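Local coordinates for protein nucleoporin NUP116 (Candida glabrata, PDB 3NF5) that probably serves as a structural constituent of the nuclear pore complex, the chain being the protein's C-terminal, pore-targeting domain, at residues R96-C101 against C149-H154; L39-K44 against D68-Q73; N103-D108 against E139-A144. All blocks are in the same frame, centred on the assembly; numbering follows the deposited sequence. Where two conformers were deposited one is given.

Interaction 1. Residues R96-C101 against C149-H154; sequences RARISC and CFTVDH
Four backbone hydrogen bonds zip strand 97-101 to residues 149-152 of strand 147-152 as antiparallel neighbours, axes 4.6 Å apart at their closest. Ala97 with Val152 and Ile99 with Phe150 are the hydrogen-bonded pairs; in the shortest bond, Ile99 N lies 2.7 Å from Phe150 O, nearly along the C=O axis. The face bearing these four buried residues is the tight one. Phe150 has its CG in the crowded position between backbone N and carbonyl carbon (chi1 64°), which lays the ring alongside Ile99. There Ile99 CB sits over one ring face, 3.9 Å from the centroid and 25° off the normal, a CH-pi contact, while Cys101 SG meets the ring edge. Ile99 CD1 reaches Val152 CG2 at 4.1 Å.

On the other face Arg98, Thr151 and Cys149 are partly exposed. Thr151 CG2 lies 4.0 Å from Arg98 CB, the two side chains running side by side, and the Arg98 guanidinium continues to a salt bridge with Glu139. At the exposed end, outside the strand, Arg96 NH2 forms a salt bridge with Asp53. Within the six-stranded antiparallel sheet, strand 47-51 flanks 97-101 and strand 137-142 flanks 147-152, while Val77 of strand 76-79 packs on Ile99 and Cys101.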
loop_
_atom_site.group_PDB
_atom_site.type_symbol
_atom_site.label_atom_id
_atom_site.label_comp_id
_atom_site.label_asym_id
_atom_site.label_seq_id
_atom_site.Cartn_x
_atom_site.Cartn_y
_atom_site.Cartn_z
ATOM N N ARG A 96 -11.731 -0.086 6.374
ATOM C CA ARG A 96 -11.865 0.660 5.140
ATOM C C ARG A 96 -10.560 1.439 4.862
ATOM O O ARG A 96 -9.980 1.989 5.783
ATOM C CB ARG A 96 -13.070 1.567 5.244
ATOM C CG ARG A 96 -13.561 2.157 3.955
ATOM C CD ARG A 96 -14.924 2.765 4.151
ATOM N NE ARG A 96 -14.905 3.614 5.351
ATOM C CZ ARG A 96 -14.758 4.949 5.372
ATOM N NH1 ARG A 96 -14.664 5.659 4.251
ATOM N NH2 ARG A 96 -14.724 5.586 6.543
ATOM N N ALA A 97 -10.154 1.502 3.598
ATOM C CA ALA A 97 -8.835 2.056 3.245
ATOM C C ALA A 97 -8.858 2.561 1.799
ATOM O O ALA A 97 -9.693 2.155 1.016
ATOM C CB ALA A 97 -7.706 1.023 3.471
ATOM N N ARG A 98 -7.972 3.483 1.486
ATOM C CA ARG A 98 -7.793 3.970 0.137
ATOM C C ARG A 98 -6.369 3.573 -0.146
ATOM O O ARG A 98 -5.398 3.892 0.664
ATOM C CB ARG A 98 -7.954 5.478 0.046
ATOM C CG ARG A 98 -7.560 6.078 -1.283
ATOM C CD ARG A 98 -7.910 7.580 -1.434
ATOM N NE ARG A 98 -9.357 7.851 -1.470
ATOM C CZ ARG A 98 -10.051 8.470 -0.523
ATOM N NH1 ARG A 98 -9.478 8.925 0.610
ATOM N NH2 ARG A 98 -11.354 8.623 -0.708
ATOM N N ILE A 99 -6.244 2.914 -1.294
ATOM C CA ILE A 99 -4.930 2.438 -1.791
ATOM C C ILE A 99 -4.509 3.159 -3.082
ATOM O O ILE A 99 -5.319 3.347 -4.001
ATOM C CB ILE A 99 -4.996 0.923 -1.956
ATOM C CG1 ILE A 99 -5.345 0.284 -0.578
ATOM C CG2 ILE A 99 -3.593 0.393 -2.531
ATOM C CD1 ILE A 99 -5.539 -1.181 -0.513
ATOM N N SER A 100 -3.271 3.638 -3.125
ATOM C CA SER A 100 -2.726 4.260 -4.331
ATOM C C SER A 100 -1.506 3.409 -4.798
ATOM O O SER A 100 -0.680 3.063 -3.992
ATOM C CB SER A 100 -2.276 5.706 -4.064
ATOM O OG SER A 100 -3.326 6.533 -3.516
ATOM N N CYS A 101 -1.473 3.063 -6.077
ATOM C CA CYS A 101 -0.356 2.307 -6.730
ATOM C C CYS A 101 0.256 3.183 -7.850
ATOM O O CYS A 101 -0.470 3.806 -8.650
ATOM C CB CYS A 101 -0.891 1.040 -7.311
ATOM S SG CYS A 101 -1.560 -0.117 -6.146
ATOM N N CYS A 149 -5.842 4.709 -8.121
ATOM C CA CYS A 149 -6.388 4.866 -6.782
ATOM C C CYS A 149 -7.711 4.156 -6.664
ATOM O O CYS A 149 -8.579 4.275 -7.548
ATOM C CB CYS A 149 -6.630 6.323 -6.452
ATOM S SG CYS A 149 -5.175 7.328 -6.342
ATOM N N PHE A 150 -7.890 3.463 -5.535
ATOM C CA PHE A 150 -9.141 2.771 -5.240
ATOM C C PHE A 150 -9.346 2.617 -3.718
ATOM O O PHE A 150 -8.412 2.839 -2.921
ATOM C CB PHE A 150 -9.133 1.412 -5.902
ATOM C CG PHE A 150 -8.084 0.474 -5.384
ATOM C CD1 PHE A 150 -8.409 -0.529 -4.454
ATOM C CD2 PHE A 150 -6.768 0.585 -5.841
ATOM C CE1 PHE A 150 -7.421 -1.437 -3.974
ATOM C CE2 PHE A 150 -5.813 -0.265 -5.401
ATOM C CZ PHE A 150 -6.123 -1.315 -4.459
ATOM N N THR A 151 -10.564 2.280 -3.328
ATOM C CA THR A 151 -10.874 1.975 -1.926
ATOM C C THR A 151 -11.296 0.531 -1.788
ATOM O O THR A 151 -11.698 -0.136 -2.776
ATOM C CB THR A 151 -11.923 2.912 -1.310
ATOM O OG1 THR A 151 -13.187 2.735 -1.945
ATOM C CG2 THR A 151 -11.523 4.345 -1.433
ATOM N N VAL A 152 -11.147 0.055 -0.553
ATOM C CA VAL A 152 -11.558 -1.264 -0.139
ATOM C C VAL A 152 -12.380 -1.045 1.114
ATOM O O VAL A 152 -12.092 -0.163 1.901
ATOM C CB VAL A 152 -10.326 -2.139 0.048
ATOM C CG1 VAL A 152 -9.605 -2.328 -1.286
ATOM C CG2 VAL A 152 -9.313 -1.529 1.035
ATOM N N ASP A 153 -13.487 -1.743 1.240
ATOM C CA ASP A 153 -14.325 -1.753 2.450
ATOM C C ASP A 153 -13.643 -2.369 3.698
ATOM O O ASP A 153 -13.757 -1.883 4.856
ATOM C CB ASP A 153 -15.576 -2.580 2.153
ATOM C CG ASP A 153 -16.425 -2.009 1.076
ATOM O OD1 ASP A 153 -16.426 -0.783 0.923
ATOM O OD2 ASP A 153 -17.147 -2.787 0.388
ATOM N N HIS A 154 -12.939 -3.457 3.462
ATOM C CA HIS A 154 -12.203 -4.178 4.509
ATOM C C HIS A 154 -10.873 -4.599 3.860
ATOM O O HIS A 154 -10.870 -5.467 2.980
ATOM C CB HIS A 154 -13.012 -5.412 4.978
ATOM C CG HIS A 154 -14.348 -5.078 5.568
ATOM N ND1 HIS A 154 -14.493 -4.595 6.850
ATOM C CD2 HIS A 154 -15.581 -5.064 5.025
ATOM C CE1 HIS A 154 -15.764 -4.334 7.087
ATOM N NE2 HIS A 154 -16.446 -4.591 5.986
#

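Interaction 2. Residues L39-K44 against D68-Q73; sequences LVVGNK and DLVVFQ
Val41 and Val70 approach tip to tip, and both place CG1 anti to the backbone N (chi1 near 180°), so that each turns the same branch into the contact. Val41 CG1 lies 3.9 Å from both Val70 CB and Val70 CG1, ordinary van der Waals spacing. Phe72 takes a different rotamer: its CG is anti to the carbonyl carbon (chi1 -68°), which carries the ring along strand 40-43 instead of straight onto one residue. Its CE2 comes 3.6 Å from Val41 O and passes Gly42 CA at 4.3 Å; both approach the ring obliquely. Asn43, with CG anti to its backbone N, meets the base of the same side chain, Asn43 CB to Phe72 CB being 3.8 Å.

This is packing between two sheets of a domain of the Nup98-type autopeptidase S59 family. Strand 40-43 belongs to the six-stranded antiparallel sheet, whereas 70-73 forms a two-stranded antiparallel hairpin with 76-79. The strand axes are 7.1 Å apart at closest and cross at -31°, and no hydrogen bond links the segments; the side chains fill the interval instead. Val70 is the first residue to leave helical backbone angles after helix 65-69, so the chain changes from helix to strand just where it meets Val41.

The Asn43 amide is directed by its own chain: OD1 accepts from Gln45 N, just beyond the segment. Val70 also packs on Ile49 of strand 47-51, and Phe72 on Val77 and Tyr46, while the backbone N of Phe72 is hydrogen-bonded to the hydroxyl of Tyr16.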
loop_
_atom_site.group_PDB
_atom_site.type_symbol
_atom_site.label_atom_id
_atom_site.label_comp_id
_atom_site.label_asym_id
_atom_site.label_seq_id
_atom_site.Cartn_x
_atom_site.Cartn_y
_atom_site.Cartn_z
ATOM N N LEU A 39 -4.093 6.376 9.981
ATOM C CA LEU A 39 -2.885 5.545 9.729
ATOM C C LEU A 39 -2.552 5.484 8.191
ATOM O O LEU A 39 -3.412 5.195 7.332
ATOM C CB LEU A 39 -2.990 4.128 10.327
ATOM C CG LEU A 39 -1.884 3.072 10.111
ATOM C CD1 LEU A 39 -0.717 3.574 10.895
ATOM C CD2 LEU A 39 -2.206 1.666 10.572
ATOM N N VAL A 40 -1.276 5.735 7.905
ATOM C CA VAL A 40 -0.745 5.731 6.536
ATOM C C VAL A 40 0.484 4.892 6.528
ATOM O O VAL A 40 1.427 5.122 7.320
ATOM C CB VAL A 40 -0.396 7.148 5.987
ATOM C CG1 VAL A 40 0.056 7.039 4.590
ATOM C CG2 VAL A 40 -1.609 8.089 6.081
ATOM N N VAL A 41 0.500 3.895 5.640
ATOM C CA VAL A 41 1.721 3.125 5.457
ATOM C C VAL A 41 2.049 3.243 3.962
ATOM O O VAL A 41 1.243 2.803 3.131
ATOM C CB VAL A 41 1.548 1.646 5.853
ATOM C CG1 VAL A 41 2.912 0.793 5.652
ATOM C CG2 VAL A 41 0.959 1.467 7.303
ATOM N N GLY A 42 3.235 3.751 3.599
ATOM C CA GLY A 42 3.561 3.829 2.180
ATOM C C GLY A 42 4.993 3.433 1.816
ATOM O O GLY A 42 5.878 3.286 2.682
ATOM N N ASN A 43 5.202 3.304 0.508
ATOM C CA ASN A 43 6.481 3.070 -0.073
ATOM C C ASN A 43 6.577 4.136 -1.172
ATOM O O ASN A 43 5.786 4.141 -2.075
ATOM C CB ASN A 43 6.542 1.671 -0.644
ATOM C CG ASN A 43 7.907 1.377 -1.283
ATOM O OD1 ASN A 43 8.443 2.219 -2.050
ATOM N ND2 ASN A 43 8.487 0.258 -0.926
ATOM N N LYS A 44 7.529 5.042 -1.072
ATOM C CA LYS A 44 7.604 6.218 -1.927
ATOM C C LYS A 44 7.693 5.870 -3.391
ATOM O O LYS A 44 7.197 6.604 -4.237
ATOM C CB LYS A 44 8.851 7.078 -1.576
ATOM C CG LYS A 44 8.798 7.793 -0.207
ATOM C CD LYS A 44 8.081 9.136 -0.273
ATOM C CE LYS A 44 7.972 9.818 1.107
ATOM N NZ LYS A 44 9.304 10.036 1.816
ATOM N N ASP A 68 6.334 -6.060 5.669
ATOM C CA ASP A 68 5.993 -7.421 6.091
ATOM C C ASP A 68 4.453 -7.544 6.033
ATOM O O ASP A 68 3.942 -8.163 5.164
ATOM C CB ASP A 68 6.565 -7.698 7.490
ATOM C CG ASP A 68 6.158 -9.036 8.069
ATOM O OD1 ASP A 68 5.263 -9.700 7.484
ATOM O OD2 ASP A 68 6.681 -9.395 9.173
ATOM N N LEU A 69 3.722 -6.885 6.919
ATOM C CA LEU A 69 2.265 -6.886 6.808
ATOM C C LEU A 69 1.775 -6.090 5.573
ATOM O O LEU A 69 0.788 -6.423 4.985
ATOM C CB LEU A 69 1.645 -6.241 8.038
ATOM C CG LEU A 69 1.767 -7.082 9.327
ATOM C CD1 LEU A 69 1.002 -6.315 10.432
ATOM C CD2 LEU A 69 1.175 -8.471 9.083
ATOM N N VAL A 70 2.455 -5.007 5.254
ATOM C CA VAL A 70 2.095 -4.124 4.156
ATOM C C VAL A 70 3.327 -4.015 3.274
ATOM O O VAL A 70 4.380 -3.534 3.736
ATOM C CB VAL A 70 1.675 -2.705 4.612
ATOM C CG1 VAL A 70 1.294 -1.871 3.373
ATOM C CG2 VAL A 70 0.498 -2.749 5.616
ATOM N N VAL A 71 3.174 -4.458 2.036
ATOM C CA VAL A 71 4.264 -4.520 1.017
ATOM C C VAL A 71 3.753 -3.907 -0.300
ATOM O O VAL A 71 2.671 -4.207 -0.761
ATOM C CB VAL A 71 4.765 -5.999 0.807
ATOM C CG1 VAL A 71 5.740 -6.131 -0.410
ATOM C CG2 VAL A 71 5.444 -6.566 2.070
ATOM N N PHE A 72 4.502 -2.977 -0.846
ATOM C CA PHE A 72 4.250 -2.402 -2.185
ATOM C C PHE A 72 5.469 -2.737 -3.035
ATOM O O PHE A 72 6.584 -2.529 -2.601
ATOM C CB PHE A 72 4.114 -0.898 -2.067
ATOM C CG PHE A 72 2.890 -0.474 -1.350
ATOM C CD1 PHE A 72 1.675 -0.456 -2.009
ATOM C CD2 PHE A 72 2.941 -0.165 0.019
ATOM C CE1 PHE A 72 0.538 -0.072 -1.330
ATOM C CE2 PHE A 72 1.797 0.221 0.682
ATOM C CZ PHE A 72 0.632 0.243 0.033
ATOM N N GLN A 73 5.240 -3.368 -4.180
ATOM C CA GLN A 73 6.243 -3.719 -5.186
ATOM C C GLN A 73 5.798 -3.087 -6.497
ATOM O O GLN A 73 4.712 -2.521 -6.554
ATOM C CB GLN A 73 6.201 -5.230 -5.371
ATOM C CG GLN A 73 6.611 -6.063 -4.188
ATOM C CD GLN A 73 6.748 -7.513 -4.622
ATOM O OE1 GLN A 73 5.755 -8.193 -4.941
ATOM N NE2 GLN A 73 7.988 -7.970 -4.716
#

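Interaction 3. Residues N103-D108 against E139-A144; sequences NCYPLD and ESYDPA
The phenol of Tyr141 donates its proton to Cys104 O across 2.6 Å, the shortest polar contact between the loop 103-108 and segment 139-144. The angle at the carbonyl oxygen is 141° and the hydroxyl lies in the carbonyl plane, on a lone pair. Cys104 O in turn lies in the plane of the Tyr141 ring, at its edge. Tyr141 reaches it by holding CG anti to the backbone N (chi1 175°), which extends the ring from strand 137-142 to the loop; Cys104 CB touches ring atom CE1 of Tyr141 at 4.3 Å.

Tyr105 crosses Tyr141 at about a right angle and addresses the turn that follows the strand. Its OH lies 3.1 Å from Ala144 O, a possible bond whose proton has another acceptor within reach. Pro143 O sits in plane at the edge of the Tyr105 ring, 3.3 Å from CE1. This carbonyl is buried by the contact and has no hydrogen-bond partner in the model, so an aromatic edge is what it faces.

The turn supplies its own bond: Ala144 N donates to Asp142 OD1 at 2.8 Å, meeting it from above the carboxylate plane, which makes an Asx turn. From outside the segments, loop and turn are also held by backbone pairing of Cys104 with Gly146 and by helix 122-132, whose Tyr126 stacks edge-to-face on Tyr141 and touches Cys104 and Pro106. Between the two segments themselves the one settled bond runs from the Tyr141 hydroxyl to Cys104 O, so a side chain directs this contact.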
loop_
_atom_site.group_PDB
_atom_site.type_symbol
_atom_site.label_atom_id
_atom_site.label_comp_id
_atom_site.label_asym_id
_atom_site.label_seq_id
_atom_site.Cartn_x
_atom_site.Cartn_y
_atom_site.Cartn_z
ATOM N N ASN A 103 3.012 4.219 -11.028
ATOM C CA ASN A 103 3.613 3.657 -12.254
ATOM C C ASN A 103 2.997 2.362 -12.712
ATOM O O ASN A 103 3.703 1.415 -13.136
ATOM C CB ASN A 103 5.143 3.569 -12.084
ATOM C CG ASN A 103 5.711 4.921 -11.754
ATOM O OD1 ASN A 103 5.360 5.879 -12.421
ATOM N ND2 ASN A 103 6.451 5.044 -10.680
ATOM N N CYS A 104 1.657 2.340 -12.678
ATOM C CA CYS A 104 0.893 1.288 -13.259
ATOM C C CYS A 104 0.618 1.656 -14.701
ATOM O O CYS A 104 -0.037 2.644 -14.980
ATOM C CB CYS A 104 -0.415 1.089 -12.499
ATOM S SG CYS A 104 -0.113 0.452 -10.835
ATOM N N TYR A 105 1.127 0.837 -15.624
ATOM C CA TYR A 105 0.962 1.086 -17.090
ATOM C C TYR A 105 0.799 -0.261 -17.736
ATOM O O TYR A 105 1.450 -1.198 -17.289
ATOM C CB TYR A 105 2.219 1.711 -17.652
ATOM C CG TYR A 105 2.551 3.107 -17.215
ATOM C CD1 TYR A 105 1.829 4.184 -17.682
ATOM C CD2 TYR A 105 3.625 3.352 -16.349
ATOM C CE1 TYR A 105 2.161 5.483 -17.289
ATOM C CE2 TYR A 105 3.951 4.623 -15.947
ATOM C CZ TYR A 105 3.227 5.692 -16.412
ATOM O OH TYR A 105 3.580 6.967 -16.012
ATOM N N PRO A 106 -0.068 -0.376 -18.768
ATOM C CA PRO A 106 -0.130 -1.616 -19.514
ATOM C C PRO A 106 1.228 -1.848 -20.105
ATOM O O PRO A 106 2.002 -0.892 -20.279
ATOM C CB PRO A 106 -1.144 -1.306 -20.632
ATOM C CG PRO A 106 -1.771 -0.018 -20.247
ATOM C CD PRO A 106 -0.763 0.696 -19.487
ATOM N N LEU A 107 1.499 -3.103 -20.416
ATOM C CA LEU A 107 2.776 -3.492 -20.985
ATOM C C LEU A 107 2.582 -3.962 -22.432
ATOM O O LEU A 107 1.582 -4.631 -22.760
ATOM C CB LEU A 107 3.424 -4.616 -20.142
ATOM C CG LEU A 107 3.387 -4.403 -18.612
ATOM C CD1 LEU A 107 3.862 -5.650 -17.905
ATOM C CD2 LEU A 107 4.207 -3.154 -18.170
ATOM N N ASP A 108 3.547 -3.594 -23.273
ATOM C CA ASP A 108 3.731 -4.216 -24.620
ATOM C C ASP A 108 3.839 -5.729 -24.462
ATOM O O ASP A 108 4.719 -6.211 -23.761
ATOM C CB ASP A 108 5.002 -3.694 -25.297
ATOM N N GLU A 139 -11.447 4.351 -7.898
ATOM C CA GLU A 139 -11.670 5.788 -7.814
ATOM C C GLU A 139 -11.079 6.475 -9.053
ATOM O O GLU A 139 -11.786 7.215 -9.763
ATOM C CB GLU A 139 -11.081 6.451 -6.552
ATOM C CG GLU A 139 -11.838 6.188 -5.281
ATOM C CD GLU A 139 -11.416 7.170 -4.128
ATOM O OE1 GLU A 139 -10.212 7.548 -4.067
ATOM O OE2 GLU A 139 -12.333 7.551 -3.309
ATOM N N SER A 140 -9.811 6.278 -9.323
ATOM C CA SER A 140 -9.211 6.970 -10.469
ATOM C C SER A 140 -7.989 6.270 -11.060
ATOM O O SER A 140 -7.331 5.480 -10.373
ATOM C CB SER A 140 -8.782 8.348 -10.029
ATOM O OG SER A 140 -7.693 8.277 -9.113
ATOM N N TYR A 141 -7.710 6.552 -12.320
ATOM C CA TYR A 141 -6.461 6.080 -12.975
ATOM C C TYR A 141 -5.985 7.148 -13.939
ATOM O O TYR A 141 -6.764 7.527 -14.805
ATOM C CB TYR A 141 -6.676 4.816 -13.772
ATOM C CG TYR A 141 -5.414 4.438 -14.534
ATOM C CD1 TYR A 141 -4.267 4.079 -13.854
ATOM C CD2 TYR A 141 -5.382 4.455 -15.936
ATOM C CE1 TYR A 141 -3.088 3.758 -14.538
ATOM C CE2 TYR A 141 -4.253 4.117 -16.623
ATOM C CZ TYR A 141 -3.083 3.795 -15.946
ATOM O OH TYR A 141 -1.908 3.447 -16.648
ATOM N N ASP A 142 -4.740 7.593 -13.769
ATOM C CA ASP A 142 -4.142 8.627 -14.571
ATOM C C ASP A 142 -3.087 8.004 -15.512
ATOM O O ASP A 142 -1.994 7.604 -15.078
ATOM C CB ASP A 142 -3.510 9.672 -13.692
ATOM C CG ASP A 142 -2.875 10.798 -14.494
ATOM O OD1 ASP A 142 -2.775 10.670 -15.732
ATOM O OD2 ASP A 142 -2.499 11.810 -13.883
ATOM N N PRO A 143 -3.432 7.897 -16.803
ATOM C CA PRO A 143 -2.544 7.321 -17.818
ATOM C C PRO A 143 -1.190 8.031 -17.958
ATOM O O PRO A 143 -0.203 7.429 -18.447
ATOM C CB PRO A 143 -3.341 7.486 -19.118
ATOM C CG PRO A 143 -4.653 7.929 -18.767
ATOM C CD PRO A 143 -4.692 8.381 -17.383
ATOM N N ALA A 144 -1.157 9.302 -17.594
ATOM C CA ALA A 144 0.066 10.070 -17.676
ATOM C C ALA A 144 1.072 9.764 -16.566
ATOM O O ALA A 144 2.271 9.654 -16.827
ATOM C CB ALA A 144 -0.258 11.534 -17.694
#

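In the fold
Interactions 1 and 3 meet directly: the Arg98-Glu139 salt bridge joins them, and strands 147-152 and 137-142 are neighbours in the large sheet. Interaction 3 is nested in the loop closed by interaction 1, whereas interaction 2 is complete before either begins. Interaction 2, entirely buried near the chain centre, is packing without hydrogen bonds between sheets; it touches interaction 1 where the Phe72 ring nears Ser100 O. Interaction 1 is partly buried and dominated by backbone pairing, with one apolar face and one mixed polar face. Farthest out, its centre about 16 Å from the chain centre, interaction 3 has one settled tyrosine hydroxyl-to-carbonyl bond, with a second hydroxyl near another carbonyl, and nowhere touches interaction 2.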